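Local coordinates for 39 kDa initiator binding protein (Trichomonas vaginalis, PDB 1Q87) that binds the initiator (Inr) element of core promoters in a primitive eukaryote, the chain described here being its C-domain, at residues P29-T34 / W170-I175; A103-Y108 / L113-L118; G179-D184 / D191-Y196. All coordinates share one frame; numbering follows the deposited sequence.

In the fold
The C-domain joins a set of helices to an antiparallel five-stranded sheet, and the three contacts follow that junction. Contact 2 is the most central, about 5 Å from its centre to the centre of the chain, and brings the last part of helix 95-105 and the residues after it against helix 111-123. Along the chain it falls between the two segments of contact 1, which sets helix 29-47 against the turn after strand 165-171; contact 3 follows, packing strand 182-183 and the residues before it against helix 193-199. Centres lie 11 to 14 Å apart. Lys-114 reaches Ile-175 of contact 1 and Ser-117 bonds Asp-194 of contact 3, linking buried contact 2 to surface contact 1 and partly buried contact 3 in one compact domain.

Contact 1: residues P29-T34 / W170-I175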
loop_
_atom_site.group_PDB
_atom_site.type_symbol
_atom_site.label_atom_id
_atom_site.label_comp_id
_atom_site.label_asym_id
_atom_site.label_seq_id
_atom_site.Cartn_x
_atom_site.Cartn_y
_atom_site.Cartn_z
ATOM N N PRO A 29 10.769 16.260 2.399
ATOM C CA PRO A 29 11.995 15.797 3.064
ATOM C C PRO A 29 11.704 15.399 4.497
ATOM O O PRO A 29 12.074 14.316 4.936
ATOM C CB PRO A 29 12.909 17.011 2.983
ATOM C CG PRO A 29 12.538 17.594 1.652
ATOM C CD PRO A 29 11.011 17.508 1.656
ATOM N N ASN A 30 11.049 16.300 5.222
ATOM C CA ASN A 30 10.662 16.055 6.609
ATOM C C ASN A 30 9.785 14.797 6.735
ATOM O O ASN A 30 9.970 13.979 7.632
ATOM C CB ASN A 30 9.880 17.253 7.149
ATOM C CG ASN A 30 10.757 18.467 7.418
ATOM O OD1 ASN A 30 10.236 19.560 7.697
ATOM N ND2 ASN A 30 12.085 18.290 7.344
ATOM N N GLU A 31 8.816 14.656 5.843
ATOM C CA GLU A 31 7.951 13.504 5.888
ATOM C C GLU A 31 8.734 12.231 5.643
ATOM O O GLU A 31 8.431 11.197 6.229
ATOM C CB GLU A 31 6.825 13.660 4.864
ATOM C CG GLU A 31 5.924 14.856 5.206
ATOM C CD GLU A 31 4.853 15.163 4.169
ATOM O OE1 GLU A 31 4.029 16.066 4.451
ATOM O OE2 GLU A 31 4.828 14.527 3.089
ATOM N N GLN A 32 9.753 12.318 4.797
ATOM C CA GLN A 32 10.567 11.158 4.462
ATOM C C GLN A 32 11.353 10.661 5.659
ATOM O O GLN A 32 11.398 9.434 5.924
ATOM C CB GLN A 32 11.508 11.493 3.322
ATOM C CG GLN A 32 10.820 11.345 1.992
ATOM C CD GLN A 32 11.571 12.004 0.856
ATOM O OE1 GLN A 32 11.512 11.536 -0.276
ATOM N NE2 GLN A 32 12.265 13.105 1.145
ATOM N N GLU A 33 11.963 11.607 6.375
ATOM C CA GLU A 33 12.718 11.264 7.553
ATOM C C GLU A 33 11.783 10.844 8.673
ATOM O O GLU A 33 12.075 9.902 9.406
ATOM C CB GLU A 33 13.612 12.422 7.959
ATOM C CG GLU A 33 14.814 12.524 7.016
ATOM C CD GLU A 33 15.319 11.138 6.552
ATOM O OE1 GLU A 33 15.734 10.328 7.424
ATOM O OE2 GLU A 33 15.288 10.866 5.322
ATOM N N THR A 34 10.653 11.523 8.810
ATOM C CA THR A 34 9.721 11.111 9.828
ATOM C C THR A 34 9.339 9.651 9.553
ATOM O O THR A 34 9.379 8.790 10.448
ATOM C CB THR A 34 8.452 11.932 9.788
ATOM O OG1 THR A 34 8.752 13.292 10.126
ATOM C CG2 THR A 34 7.415 11.339 10.764
ATOM N N TRP A 170 -0.231 7.978 -4.952
ATOM C CA TRP A 170 0.567 7.723 -3.748
ATOM C C TRP A 170 -0.103 7.559 -2.399
ATOM O O TRP A 170 -0.909 8.420 -1.965
ATOM C CB TRP A 170 1.628 8.827 -3.585
ATOM C CG TRP A 170 2.688 8.844 -4.685
ATOM C CD1 TRP A 170 3.961 8.387 -4.589
ATOM C CD2 TRP A 170 2.540 9.346 -6.031
ATOM N NE1 TRP A 170 4.616 8.566 -5.782
ATOM C CE2 TRP A 170 3.770 9.153 -6.683
ATOM C CE3 TRP A 170 1.487 9.939 -6.742
ATOM C CZ2 TRP A 170 3.989 9.544 -8.013
ATOM C CZ3 TRP A 170 1.701 10.324 -8.052
ATOM C CH2 TRP A 170 2.941 10.124 -8.676
ATOM N N ASN A 171 0.247 6.463 -1.718
ATOM C CA ASN A 171 -0.274 6.255 -0.397
ATOM C C ASN A 171 0.576 7.170 0.442
ATOM O O ASN A 171 1.779 7.251 0.209
ATOM C CB ASN A 171 -0.069 4.832 0.090
ATOM C CG ASN A 171 -0.434 4.681 1.570
ATOM O OD1 ASN A 171 -1.563 4.983 1.965
ATOM N ND2 ASN A 171 0.516 4.222 2.387
ATOM N N LYS A 172 -0.050 7.905 1.366
ATOM C CA LYS A 172 0.686 8.775 2.283
ATOM C C LYS A 172 0.872 7.902 3.555
ATOM O O LYS A 172 -0.040 7.764 4.366
ATOM C CB LYS A 172 -0.141 10.009 2.608
ATOM C CG LYS A 172 -0.620 10.773 1.388
ATOM C CD LYS A 172 0.515 11.575 0.769
ATOM C CE LYS A 172 0.848 12.819 1.604
ATOM N NZ LYS A 172 2.088 13.513 1.118
ATOM N N PRO A 173 2.064 7.319 3.747
ATOM C CA PRO A 173 2.343 6.457 4.905
ATOM C C PRO A 173 2.215 7.038 6.311
ATOM O O PRO A 173 2.255 6.292 7.259
ATOM C CB PRO A 173 3.762 5.904 4.639
ATOM C CG PRO A 173 4.199 6.533 3.338
ATOM C CD PRO A 173 3.301 7.724 3.081
ATOM N N LEU A 174 2.061 8.348 6.461
ATOM C CA LEU A 174 1.888 8.907 7.807
ATOM C C LEU A 174 0.415 9.224 8.132
ATOM O O LEU A 174 0.102 9.664 9.235
ATOM C CB LEU A 174 2.713 10.186 7.978
ATOM C CG LEU A 174 4.199 10.107 7.623
ATOM C CD1 LEU A 174 4.891 11.489 7.764
ATOM C CD2 LEU A 174 4.830 9.078 8.525
ATOM N N ILE A 175 -0.490 8.964 7.191
ATOM C CA ILE A 175 -1.886 9.288 7.405
ATOM C C ILE A 175 -2.770 8.087 7.598
ATOM O O ILE A 175 -2.872 7.216 6.715
ATOM C CB ILE A 175 -2.450 10.144 6.252
ATOM C CG1 ILE A 175 -1.621 11.422 6.096
ATOM C CG2 ILE A 175 -3.946 10.442 6.489
ATOM C CD1 ILE A 175 -1.559 12.297 7.326
#
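Glu-31 and Lys-172 meet through differently shaped chains: Glu-31 runs extended beyond CG (chi2 175°), whereas Lys-172 is folded at chi2 and chi3 (-76° and -75°), which carries its ammonium round to the carboxylate. The motif is the start of helix 29-47 against a type I beta turn, Lys-172 to Ile-175, that follows strand 165-171. Glu-31 OE2 and Lys-172 NZ form a salt bridge of 3.5 Å, a length that suggests a modest attraction at this surface site; NZ has a further, weak hydrogen bond to Asn-26 O. Long flexible chains suit both places, since each must span from its own backbone to the other segment.

Beside the charges lies a small apolar patch. Leu-174, at the third position of the turn, puts CD1 4.1 Å from Glu-31 CB, and its side chain also touches Phe-35 of the same helix. Thr-34 offers a methyl group to the leucine while keeping its hydroxyl for the helix: OG1 donates to Asn-30 O over 2.9 Å, from above the carbonyl plane. That division suits a beta-branched residue, whose CG2 reaches Leu-174 CD1 at 3.9 Å and Leu-174 CD2 at 4.1 Å.

Contact 2: residues A103-Y108 / L113-L118; sequences AMFGPY and LKIASL
The backbones come nearest at Phe-105 and Lys-114, with CA atoms 5.7 Å apart, just before the chain passes through Gly-106 and the cis peptide bond ahead of Pro-107 and returns in helix 111-123. This is a tight helix-to-helix connection in the buried middle of the domain.

Phe-105 packs against helix 111-123. Its CG stands beside the backbone N (chi1 -55°), which presents one ring face to Ile-115, whose CG1 sits over that face, 3.6 Å from the Phe-105 ring centroid and 18° off the ring normal, a CH-pi contact. Met-104 CB covers the opposite face toward the rim. Leu-118 comes instead to the edge, near the ring plane, its CD1 3.9 Å from Phe-105 CE1. A flat aromatic suits this slot because it takes aliphatic groups on both faces and at its rim; Ile-84 of helix 74-84 touches both Phe-105 and Ile-115.

Lys-114 has another task. Its aliphatic part passes the Phe-105 carbonyl, CD lying 3.7 Å from Phe-105 O, and the extended chain brings NZ into a hydrogen bond with Gly-106 O, tilted 22° from the carbonyl plane. The modelled length, 2.5 Å from Lys-114 NZ to Gly-106 O, is shorter than usual and doubtful in its exact value. NZ also bonds Asn-171 OD1 and Ile-175 O, tying the helix connection to the end of strand 165-171 and to the turn beyond it. Three carbonyl-type oxygens around one buried ammonium would be expected to offset the cost of burying its charge.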
loop_
_atom_site.group_PDB
_atom_site.type_symbol
_atom_site.label_atom_id
_atom_site.label_comp_id
_atom_site.label_asym_id
_atom_site.label_seq_id
_atom_site.Cartn_x
_atom_site.Cartn_y
_atom_site.Cartn_z
ATOM N N ALA A 103 5.198 1.490 3.617
ATOM C CA ALA A 103 5.089 2.521 2.577
ATOM C C ALA A 103 3.820 2.293 1.773
ATOM O O ALA A 103 3.138 3.241 1.443
ATOM C CB ALA A 103 6.303 2.481 1.640
ATOM N N MET A 104 3.515 1.040 1.466
ATOM C CA MET A 104 2.303 0.713 0.711
ATOM C C MET A 104 1.029 0.905 1.512
ATOM O O MET A 104 0.096 1.536 1.032
ATOM C CB MET A 104 2.297 -0.739 0.220
ATOM C CG MET A 104 3.480 -1.110 -0.669
ATOM S SD MET A 104 3.288 -2.774 -1.211
ATOM C CE MET A 104 4.234 -3.645 0.124
ATOM N N PHE A 105 1.001 0.386 2.740
ATOM C CA PHE A 105 -0.213 0.450 3.551
ATOM C C PHE A 105 -0.169 1.045 4.965
ATOM O O PHE A 105 -1.117 0.877 5.710
ATOM C CB PHE A 105 -0.798 -0.925 3.650
ATOM C CG PHE A 105 -1.066 -1.569 2.336
ATOM C CD1 PHE A 105 -2.108 -1.117 1.504
ATOM C CD2 PHE A 105 -0.337 -2.685 1.955
ATOM C CE1 PHE A 105 -2.406 -1.787 0.306
ATOM C CE2 PHE A 105 -0.623 -3.374 0.757
ATOM C CZ PHE A 105 -1.648 -2.933 -0.066
ATOM N N GLY A 106 0.913 1.719 5.344
ATOM C CA GLY A 106 0.968 2.328 6.659
ATOM C C GLY A 106 0.174 3.642 6.698
ATOM O O GLY A 106 -0.349 4.078 5.664
ATOM N N PRO A 107 0.097 4.314 7.864
ATOM C CA PRO A 107 0.734 3.877 9.130
ATOM C C PRO A 107 0.212 2.563 9.681
ATOM O O PRO A 107 -0.845 2.052 9.267
ATOM C CB PRO A 107 0.477 5.032 10.109
ATOM C CG PRO A 107 -0.209 6.130 9.283
ATOM C CD PRO A 107 -0.850 5.413 8.114
ATOM N N TYR A 108 0.968 1.993 10.621
ATOM C CA TYR A 108 0.566 0.711 11.190
ATOM C C TYR A 108 -0.793 0.776 11.946
ATOM O O TYR A 108 -1.531 -0.191 11.938
ATOM C CB TYR A 108 1.688 0.178 12.076
ATOM C CG TYR A 108 1.527 0.490 13.545
ATOM C CD1 TYR A 108 0.776 -0.350 14.369
ATOM C CD2 TYR A 108 2.127 1.610 14.102
ATOM C CE1 TYR A 108 0.625 -0.088 15.709
ATOM C CE2 TYR A 108 1.993 1.891 15.440
ATOM C CZ TYR A 108 1.232 1.036 16.243
ATOM O OH TYR A 108 1.039 1.321 17.567
ATOM N N LEU A 113 -6.804 -1.700 7.436
ATOM C CA LEU A 113 -7.966 -1.080 6.821
ATOM C C LEU A 113 -7.578 -0.743 5.404
ATOM O O LEU A 113 -8.328 -1.085 4.476
ATOM C CB LEU A 113 -8.390 0.192 7.560
ATOM C CG LEU A 113 -8.822 -0.063 9.006
ATOM C CD1 LEU A 113 -9.265 1.275 9.649
ATOM C CD2 LEU A 113 -9.948 -1.125 9.024
ATOM N N LYS A 114 -6.411 -0.097 5.230
ATOM C CA LYS A 114 -5.940 0.262 3.886
ATOM C C LYS A 114 -5.861 -0.977 3.009
ATOM O O LYS A 114 -6.345 -0.978 1.866
ATOM C CB LYS A 114 -4.580 0.954 3.939
ATOM C CG LYS A 114 -4.640 2.264 4.737
ATOM C CD LYS A 114 -3.620 3.273 4.279
ATOM C CE LYS A 114 -3.667 4.508 5.102
ATOM N NZ LYS A 114 -2.403 5.271 4.857
ATOM N N ILE A 115 -5.338 -2.055 3.572
ATOM C CA ILE A 115 -5.211 -3.281 2.804
ATOM C C ILE A 115 -6.552 -3.769 2.322
ATOM O O ILE A 115 -6.735 -3.979 1.122
ATOM C CB ILE A 115 -4.487 -4.425 3.601
ATOM C CG1 ILE A 115 -2.983 -4.108 3.756
ATOM C CG2 ILE A 115 -4.701 -5.767 2.896
ATOM C CD1 ILE A 115 -2.223 -5.104 4.611
ATOM N N ALA A 116 -7.484 -3.969 3.254
ATOM C CA ALA A 116 -8.827 -4.431 2.896
ATOM C C ALA A 116 -9.423 -3.481 1.854
ATOM O O ALA A 116 -9.942 -3.919 0.824
ATOM C CB ALA A 116 -9.732 -4.469 4.131
ATOM N N SER A 117 -9.333 -2.179 2.108
ATOM C CA SER A 117 -9.890 -1.222 1.168
ATOM C C SER A 117 -9.398 -1.439 -0.263
ATOM O O SER A 117 -10.195 -1.720 -1.167
ATOM C CB SER A 117 -9.576 0.196 1.614
ATOM O OG SER A 117 -9.948 1.114 0.606
ATOM N N LEU A 118 -8.083 -1.343 -0.463
ATOM C CA LEU A 118 -7.497 -1.500 -1.787
ATOM C C LEU A 118 -7.767 -2.870 -2.337
ATOM O O LEU A 118 -8.205 -3.027 -3.477
ATOM C CB LEU A 118 -5.973 -1.272 -1.759
ATOM C CG LEU A 118 -5.185 -0.845 -3.020
ATOM C CD1 LEU A 118 -4.033 -1.782 -3.263
ATOM C CD2 LEU A 118 -6.055 -0.835 -4.243
#

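Contact 3: residues G179-D184 / D191-Y196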
loop_
_atom_site.group_PDB
_atom_site.type_symbol
_atom_site.label_atom_id
_atom_site.label_comp_id
_atom_site.label_asym_id
_atom_site.label_seq_id
_atom_site.Cartn_x
_atom_site.Cartn_y
_atom_site.Cartn_z
ATOM N N GLY A 179 -8.024 9.677 7.633
ATOM C CA GLY A 179 -7.858 10.896 6.853
ATOM C C GLY A 179 -7.722 10.734 5.334
ATOM O O GLY A 179 -8.100 9.707 4.735
ATOM N N GLN A 180 -7.205 11.791 4.706
ATOM C CA GLN A 180 -6.964 11.807 3.261
ATOM C C GLN A 180 -5.515 11.285 3.061
ATOM O O GLN A 180 -4.539 12.044 3.098
ATOM C CB GLN A 180 -7.099 13.230 2.755
ATOM C CG GLN A 180 -8.474 13.807 3.028
ATOM C CD GLN A 180 -8.758 15.044 2.182
ATOM O OE1 GLN A 180 -8.136 16.090 2.371
ATOM N NE2 GLN A 180 -9.680 14.916 1.224
ATOM N N TYR A 181 -5.402 9.985 2.837
ATOM C CA TYR A 181 -4.094 9.329 2.752
ATOM C C TYR A 181 -3.609 8.981 1.355
ATOM O O TYR A 181 -2.685 8.187 1.206
ATOM C CB TYR A 181 -4.133 8.068 3.620
ATOM C CG TYR A 181 -5.173 7.052 3.153
ATOM C CD1 TYR A 181 -4.869 6.107 2.171
ATOM C CD2 TYR A 181 -6.450 7.010 3.732
ATOM C CE1 TYR A 181 -5.803 5.142 1.785
ATOM C CE2 TYR A 181 -7.397 6.034 3.353
ATOM C CZ TYR A 181 -7.070 5.122 2.397
ATOM O OH TYR A 181 -7.998 4.190 2.051
ATOM N N LEU A 182 -4.278 9.533 0.347
ATOM C CA LEU A 182 -3.895 9.344 -1.026
ATOM C C LEU A 182 -3.704 10.734 -1.628
ATOM O O LEU A 182 -4.438 11.665 -1.295
ATOM C CB LEU A 182 -4.954 8.544 -1.781
ATOM C CG LEU A 182 -5.061 7.076 -1.369
ATOM C CD1 LEU A 182 -5.981 6.349 -2.345
ATOM C CD2 LEU A 182 -3.680 6.417 -1.340
ATOM N N MET A 183 -2.676 10.878 -2.464
ATOM C CA MET A 183 -2.354 12.149 -3.120
ATOM C C MET A 183 -1.743 11.835 -4.477
ATOM O O MET A 183 -0.989 10.842 -4.616
ATOM C CB MET A 183 -1.364 12.978 -2.292
ATOM C CG MET A 183 -1.051 14.315 -2.930
ATOM S SD MET A 183 -0.338 15.583 -1.807
ATOM C CE MET A 183 1.065 14.787 -1.306
ATOM N N ASP A 184 -2.065 12.682 -5.462
ATOM C CA ASP A 184 -1.590 12.492 -6.829
ATOM C C ASP A 184 -0.464 13.441 -7.164
ATOM O O ASP A 184 0.030 14.173 -6.284
ATOM C CB ASP A 184 -2.761 12.599 -7.843
ATOM C CG ASP A 184 -3.373 14.035 -7.963
ATOM O OD1 ASP A 184 -4.497 14.132 -8.517
ATOM O OD2 ASP A 184 -2.773 15.049 -7.538
ATOM N N ASP A 191 -9.938 10.786 -0.034
ATOM C CA ASP A 191 -10.315 10.237 1.254
ATOM C C ASP A 191 -9.917 8.781 1.432
ATOM O O ASP A 191 -9.533 8.378 2.517
ATOM C CB ASP A 191 -11.833 10.354 1.470
ATOM C CG ASP A 191 -12.300 11.790 1.647
ATOM O OD1 ASP A 191 -11.514 12.631 2.122
ATOM O OD2 ASP A 191 -13.474 12.073 1.328
ATOM N N SER A 192 -10.019 7.987 0.377
ATOM C CA SER A 192 -9.698 6.585 0.511
ATOM C C SER A 192 -9.456 5.994 -0.860
ATOM O O SER A 192 -9.684 6.648 -1.880
ATOM C CB SER A 192 -10.889 5.876 1.102
ATOM O OG SER A 192 -11.816 5.609 0.051
ATOM N N TRP A 193 -9.043 4.738 -0.899
ATOM C CA TRP A 193 -8.848 4.119 -2.197
ATOM C C TRP A 193 -10.162 4.084 -2.975
ATOM O O TRP A 193 -10.175 4.387 -4.164
ATOM C CB TRP A 193 -8.318 2.687 -2.073
ATOM C CG TRP A 193 -6.872 2.588 -1.700
ATOM C CD1 TRP A 193 -6.369 2.140 -0.519
ATOM C CD2 TRP A 193 -5.736 2.863 -2.542
ATOM N NE1 TRP A 193 -5.008 2.101 -0.573
ATOM C CE2 TRP A 193 -4.586 2.539 -1.795
ATOM C CE3 TRP A 193 -5.582 3.348 -3.850
ATOM C CZ2 TRP A 193 -3.282 2.685 -2.313
ATOM C CZ3 TRP A 193 -4.292 3.496 -4.366
ATOM C CH2 TRP A 193 -3.158 3.163 -3.596
ATOM N N ASP A 194 -11.250 3.698 -2.302
ATOM C CA ASP A 194 -12.591 3.587 -2.907
ATOM C C ASP A 194 -13.026 4.891 -3.592
ATOM O O ASP A 194 -13.511 4.891 -4.730
ATOM C CB ASP A 194 -13.610 3.206 -1.830
ATOM C CG ASP A 194 -13.156 2.004 -0.981
ATOM O OD1 ASP A 194 -13.421 0.839 -1.389
ATOM O OD2 ASP A 194 -12.525 2.231 0.094
ATOM N N LYS A 195 -12.846 5.992 -2.878
ATOM C CA LYS A 195 -13.153 7.333 -3.362
ATOM C C LYS A 195 -12.327 7.645 -4.617
ATOM O O LYS A 195 -12.850 8.140 -5.632
ATOM C CB LYS A 195 -12.788 8.357 -2.273
ATOM C CG LYS A 195 -13.700 9.558 -2.163
ATOM C CD LYS A 195 -13.716 10.404 -3.428
ATOM C CE LYS A 195 -14.769 11.515 -3.340
ATOM N NZ LYS A 195 -14.535 12.435 -2.179
ATOM N N TYR A 196 -11.027 7.373 -4.530
ATOM C CA TYR A 196 -10.120 7.646 -5.620
ATOM C C TYR A 196 -10.462 6.866 -6.865
ATOM O O TYR A 196 -10.391 7.410 -7.968
ATOM C CB TYR A 196 -8.676 7.361 -5.212
ATOM C CG TYR A 196 -7.743 7.404 -6.391
ATOM C CD1 TYR A 196 -7.469 6.246 -7.117
ATOM C CD2 TYR A 196 -7.186 8.610 -6.832
ATOM C CE1 TYR A 196 -6.668 6.277 -8.253
ATOM C CE2 TYR A 196 -6.376 8.657 -7.982
ATOM C CZ TYR A 196 -6.127 7.479 -8.685
ATOM O OH TYR A 196 -5.370 7.482 -9.833
#
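Leu-182 and Trp-193 make the closest apolar touch: CD1 of the leucine stands over one face of the indole, 3.4 Å from Trp-193 CE3, in a CH-pi contact with the six-membered ring. Tyr-181 approaches the same side chain differently, turning its edge toward the five-membered ring in an offset edge-to-face pair with planes at 71°. Its chi1 of 62° sets CG between the backbone N and carbonyl carbon, and from there the phenol reaches the first turn of the helix, where Tyr-181 OH accepts from Trp-193 N at 3.2 Å.

That turn is the start of helix 193-199, which packs across a face of the antiparallel sheet, over strands 165-171 and 182-183. Ser-192 is its N-cap: a small hydroxyl residue fits because OG accepts from Lys-195 N at 3.1 Å in a nearly straight bond (176°). A polar pair lies nearer the surface: Gln-180 NE2 donates to Asp-191 OD1 over 3.1 Å from above the carboxylate plane, while the other oxygen of Asp-191 has a long salt bridge with Lys-195.

Farther out, Trp-193 is backed by Ser-117 and Leu-118 of helix 111-123 and by Ile-169 of strand 165-171, and Tyr-181 rests on Lys-114 and Asn-171.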